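Local coordinates for protein nuclease (Salmonella phage SETP3, PDB 4QBN) that probably cleaves nucleic acids as a magnesium-dependent nuclease of the VRR-NUC family, hydrolysing ester bonds, at residues F15-L25 against L36-F47. Sequence-based numbering, arbitrary orientation.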
loop_
_atom_site.group_PDB
_atom_site.type_symbol
_atom_site.label_atom_id
_atom_site.label_comp_id
_atom_site.label_asym_id
_atom_site.label_seq_id
_atom_site.Cartn_x
_atom_site.Cartn_y
_atom_site.Cartn_z
ATOM N N PHE A 15 16.112 -1.931 2.225
ATOM C CA PHE A 15 15.026 -1.299 2.961
ATOM C C PHE A 15 14.862 -1.889 4.341
ATOM O O PHE A 15 14.560 -1.182 5.297
ATOM C CB PHE A 15 13.705 -1.467 2.206
ATOM C CG PHE A 15 13.702 -0.790 0.856
ATOM C CD1 PHE A 15 14.377 0.397 0.675
ATOM C CD2 PHE A 15 12.990 -1.353 -0.228
ATOM C CE1 PHE A 15 14.342 1.054 -0.580
ATOM C CE2 PHE A 15 12.973 -0.714 -1.480
ATOM C CZ PHE A 15 13.662 0.486 -1.640
ATOM N N GLU A 16 15.006 -3.199 4.456
ATOM C CA GLU A 16 14.898 -3.800 5.784
ATOM C C GLU A 16 16.035 -3.345 6.709
ATOM O O GLU A 16 15.824 -3.214 7.921
ATOM C CB GLU A 16 14.839 -5.322 5.679
ATOM C CG GLU A 16 13.488 -5.820 5.148
ATOM C CD GLU A 16 13.485 -7.329 4.907
ATOM O OE1 GLU A 16 14.590 -7.911 4.918
ATOM O OE2 GLU A 16 12.391 -7.941 4.738
ATOM N N ALA A 17 17.208 -3.042 6.136
ATOM C CA ALA A 17 18.346 -2.495 6.910
ATOM C C ALA A 17 18.113 -1.090 7.463
ATOM O O ALA A 17 18.786 -0.673 8.396
ATOM C CB ALA A 17 19.635 -2.508 6.067
ATOM N N LEU A 18 17.168 -0.361 6.887
ATOM C CA LEU A 18 16.755 0.946 7.366
ATOM C C LEU A 18 15.588 0.853 8.346
ATOM O O LEU A 18 15.041 1.881 8.740
ATOM C CB LEU A 18 16.286 1.805 6.183
ATOM C CG LEU A 18 17.386 2.111 5.136
ATOM C CD1 LEU A 18 16.737 2.748 3.906
ATOM C CD2 LEU A 18 18.440 3.025 5.722
ATOM N N GLY A 19 15.163 -0.338 8.693
ATOM C CA GLY A 19 14.058 -0.509 9.604
ATOM C C GLY A 19 12.723 -0.710 8.877
ATOM O O GLY A 19 11.663 -0.778 9.501
ATOM N N GLY A 20 12.757 -0.810 7.547
ATOM C CA GLY A 20 11.513 -0.851 6.744
ATOM C C GLY A 20 10.833 -2.228 6.748
ATOM O O GLY A 20 11.459 -3.235 7.052
ATOM N N LEU A 21 9.537 -2.257 6.436
ATOM C CA LEU A 21 8.798 -3.529 6.303
ATOM C C LEU A 21 8.583 -3.621 4.815
ATOM O O LEU A 21 8.165 -2.632 4.222
ATOM C CB LEU A 21 7.445 -3.374 6.983
ATOM C CG LEU A 21 6.611 -4.665 7.025
ATOM C CD1 LEU A 21 7.299 -5.710 7.900
ATOM C CD2 LEU A 21 5.264 -4.314 7.614
ATOM N N VAL A 22 8.849 -4.762 4.196
ATOM C CA VAL A 22 8.649 -4.846 2.737
ATOM C C VAL A 22 7.621 -5.918 2.425
ATOM O O VAL A 22 7.721 -7.014 2.983
ATOM C CB VAL A 22 9.938 -5.215 2.035
ATOM C CG1 VAL A 22 9.708 -5.333 0.480
ATOM C CG2 VAL A 22 10.981 -4.122 2.343
ATOM N N ARG A 23 6.650 -5.630 1.541
ATOM C CA ARG A 23 5.633 -6.658 1.179
ATOM C C ARG A 23 5.510 -6.699 -0.352
ATOM O O ARG A 23 5.580 -5.639 -0.976
ATOM C CB ARG A 23 4.251 -6.290 1.733
ATOM C CG ARG A 23 4.210 -6.327 3.307
ATOM C CD ARG A 23 4.175 -7.789 3.687
ATOM N NE ARG A 23 4.133 -8.001 5.157
ATOM C CZ ARG A 23 5.214 -8.261 5.912
ATOM N NH1 ARG A 23 6.433 -8.280 5.377
ATOM N NH2 ARG A 23 5.057 -8.497 7.223
ATOM N N LYS A 24 5.296 -7.889 -0.894
ATOM C CA LYS A 24 4.991 -8.042 -2.336
ATOM C C LYS A 24 3.490 -7.846 -2.543
ATOM O O LYS A 24 2.665 -8.631 -2.093
ATOM C CB LYS A 24 5.461 -9.384 -2.848
ATOM C CG LYS A 24 6.985 -9.573 -2.801
ATOM C CD LYS A 24 7.369 -10.998 -3.296
ATOM C CE LYS A 24 8.846 -11.334 -3.036
ATOM N NZ LYS A 24 9.284 -12.669 -3.636
ATOM N N LEU A 25 3.141 -6.810 -3.293
ATOM C CA LEU A 25 1.772 -6.332 -3.392
ATOM C C LEU A 25 1.072 -6.886 -4.569
ATOM O O LEU A 25 1.687 -7.143 -5.612
ATOM C CB LEU A 25 1.817 -4.797 -3.503
ATOM C CG LEU A 25 0.786 -4.011 -2.787
ATOM C CD1 LEU A 25 0.824 -4.434 -1.339
ATOM C CD2 LEU A 25 1.174 -2.552 -3.003
ATOM N N LEU A 36 6.511 -3.687 -4.947
ATOM C CA LEU A 36 6.814 -3.677 -3.510
ATOM C C LEU A 36 6.107 -2.565 -2.775
ATOM O O LEU A 36 6.036 -1.422 -3.272
ATOM C CB LEU A 36 8.329 -3.480 -3.287
ATOM C CG LEU A 36 9.249 -4.548 -3.847
ATOM C CD1 LEU A 36 10.705 -4.161 -3.575
ATOM C CD2 LEU A 36 8.983 -5.919 -3.123
ATOM N N LEU A 37 5.563 -2.868 -1.595
ATOM C CA LEU A 37 5.125 -1.804 -0.646
ATOM C C LEU A 37 6.226 -1.759 0.404
ATOM O O LEU A 37 6.635 -2.826 0.898
ATOM C CB LEU A 37 3.796 -2.253 -0.007
ATOM C CG LEU A 37 3.385 -1.433 1.236
ATOM C CD1 LEU A 37 3.084 0.041 0.876
ATOM C CD2 LEU A 37 2.173 -2.141 1.864
ATOM N N VAL A 38 6.705 -0.557 0.717
ATOM C CA VAL A 38 7.828 -0.395 1.626
ATOM C C VAL A 38 7.322 0.570 2.672
ATOM O O VAL A 38 6.942 1.704 2.354
ATOM C CB VAL A 38 9.066 0.211 0.926
ATOM C CG1 VAL A 38 10.232 0.297 1.880
ATOM C CG2 VAL A 38 9.473 -0.702 -0.270
ATOM N N ILE A 39 7.329 0.131 3.921
ATOM C CA ILE A 39 6.880 1.027 5.020
ATOM C C ILE A 39 8.124 1.340 5.836
ATOM O O ILE A 39 8.655 0.427 6.464
ATOM C CB ILE A 39 5.870 0.331 5.973
ATOM C CG1 ILE A 39 4.717 -0.391 5.241
ATOM C CG2 ILE A 39 5.349 1.370 7.047
ATOM C CD1 ILE A 39 3.732 0.475 4.702
ATOM N N LEU A 40 8.606 2.588 5.793
ATOM C CA LEU A 40 9.854 2.996 6.449
ATOM C C LEU A 40 9.468 3.789 7.710
ATOM O O LEU A 40 8.323 4.209 7.841
ATOM C CB LEU A 40 10.689 3.850 5.490
ATOM C CG LEU A 40 11.243 3.019 4.318
ATOM C CD1 LEU A 40 11.649 3.979 3.181
ATOM C CD2 LEU A 40 12.463 2.353 4.867
ATOM N N PRO A 41 10.396 3.896 8.666
ATOM C CA PRO A 41 10.143 4.602 9.910
ATOM C C PRO A 41 9.607 6.027 9.679
ATOM O O PRO A 41 9.914 6.684 8.679
ATOM C CB PRO A 41 11.508 4.603 10.568
ATOM C CG PRO A 41 12.121 3.252 10.156
ATOM C CD PRO A 41 11.662 3.139 8.698
ATOM N N ARG A 42 8.767 6.471 10.606
ATOM C CA ARG A 42 8.177 7.803 10.625
ATOM C C ARG A 42 7.132 7.941 9.544
ATOM O O ARG A 42 6.862 9.042 9.068
ATOM C CB ARG A 42 9.264 8.895 10.534
ATOM C CG ARG A 42 10.316 8.821 11.653
ATOM C CD ARG A 42 11.192 10.052 11.645
ATOM N NE ARG A 42 10.593 11.095 12.481
ATOM C CZ ARG A 42 11.257 12.129 13.001
ATOM N NH1 ARG A 42 12.567 12.260 12.798
ATOM N NH2 ARG A 42 10.618 13.006 13.773
ATOM N N GLY A 43 6.561 6.809 9.142
ATOM C CA GLY A 43 5.346 6.842 8.360
ATOM C C GLY A 43 5.620 7.130 6.901
ATOM O O GLY A 43 4.697 7.548 6.125
ATOM N N VAL A 44 6.864 6.884 6.501
ATOM C CA VAL A 44 7.210 7.062 5.069
ATOM C C VAL A 44 6.759 5.855 4.255
ATOM O O VAL A 44 7.117 4.717 4.559
ATOM C CB VAL A 44 8.729 7.303 4.947
ATOM C CG1 VAL A 44 9.169 7.274 3.461
ATOM C CG2 VAL A 44 8.995 8.626 5.557
ATOM N N ILE A 45 5.931 6.076 3.218
ATOM C CA ILE A 45 5.403 4.909 2.501
ATOM C C ILE A 45 5.910 5.001 1.056
ATOM O O ILE A 45 5.665 6.027 0.420
ATOM C CB ILE A 45 3.879 4.984 2.428
ATOM C CG1 ILE A 45 3.231 5.165 3.812
ATOM C CG2 ILE A 45 3.304 3.723 1.749
ATOM C CD1 ILE A 45 3.496 4.005 4.721
ATOM N N TRP A 46 6.565 3.970 0.554
ATOM C CA TRP A 46 7.063 4.000 -0.853
ATOM C C TRP A 46 6.448 2.828 -1.564
ATOM O O TRP A 46 6.317 1.740 -0.982
ATOM C CB TRP A 46 8.583 3.829 -0.922
ATOM C CG TRP A 46 9.413 5.059 -0.513
ATOM C CD1 TRP A 46 8.954 6.243 -0.017
ATOM C CD2 TRP A 46 10.827 5.145 -0.543
ATOM N NE1 TRP A 46 10.026 7.127 0.216
ATOM C CE2 TRP A 46 11.187 6.459 -0.113
ATOM C CE3 TRP A 46 11.840 4.236 -0.952
ATOM C CZ2 TRP A 46 12.524 6.915 -0.077
ATOM C CZ3 TRP A 46 13.193 4.705 -0.921
ATOM C CH2 TRP A 46 13.503 6.017 -0.481
ATOM N N PHE A 47 6.133 3.038 -2.825
ATOM C CA PHE A 47 5.687 1.941 -3.670
ATOM C C PHE A 47 6.784 1.807 -4.691
ATOM O O PHE A 47 7.137 2.777 -5.339
ATOM C CB PHE A 47 4.374 2.350 -4.354
ATOM C CG PHE A 47 3.256 2.532 -3.352
ATOM C CD1 PHE A 47 2.519 1.410 -2.949
ATOM C CD2 PHE A 47 2.964 3.770 -2.835
ATOM C CE1 PHE A 47 1.509 1.560 -2.005
ATOM C CE2 PHE A 47 1.951 3.949 -1.878
ATOM C CZ PHE A 47 1.208 2.804 -1.470
#
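Phe15, on the last turn of helix 3-17, lies with one ring face over Val38, whose CG1 sits 4.2 Å from the ring centroid in a CH-pi contact. The valine's other methyl, CG2, reaches Phe15 CD2 at 3.6 Å, because CG1 anti to the backbone N (chi1 -177°) leaves both branches turned to the ring. Phe15 CE1 meets Trp46 CZ3 at 3.8 Å, the two ring planes nearly perpendicular, while Leu40 CD1 covers the centre of one indole face. Helix 82-92 adds Ile89 and Leu88 to this apolar layer. Between helix and sheet the chain turns through a Schellman motif at Gly19, and strands 21-27 and 36-40 then pair as an antiparallel beta hairpin, part of the mixed sheet of the VRR-NUC domain. Leu21 and Ile39, like Arg23 and Leu37, exchange two backbone hydrogen bonds each. Just before the strand begins, Gly20 CA makes a CA-H...O contact with Ile39 O at 3.1 Å. Packing is sparser toward the connecting loop of the hairpin, where exposed Lys24 lays only CG beside Leu36 CD2, at 4.2 Å. On the opposite sheet face, Arg23 NH1 makes a hydrogen bond back to Val22 O from above the carbonyl plane, and Arg23 NE forms a salt bridge with Glu65 of the second subunit.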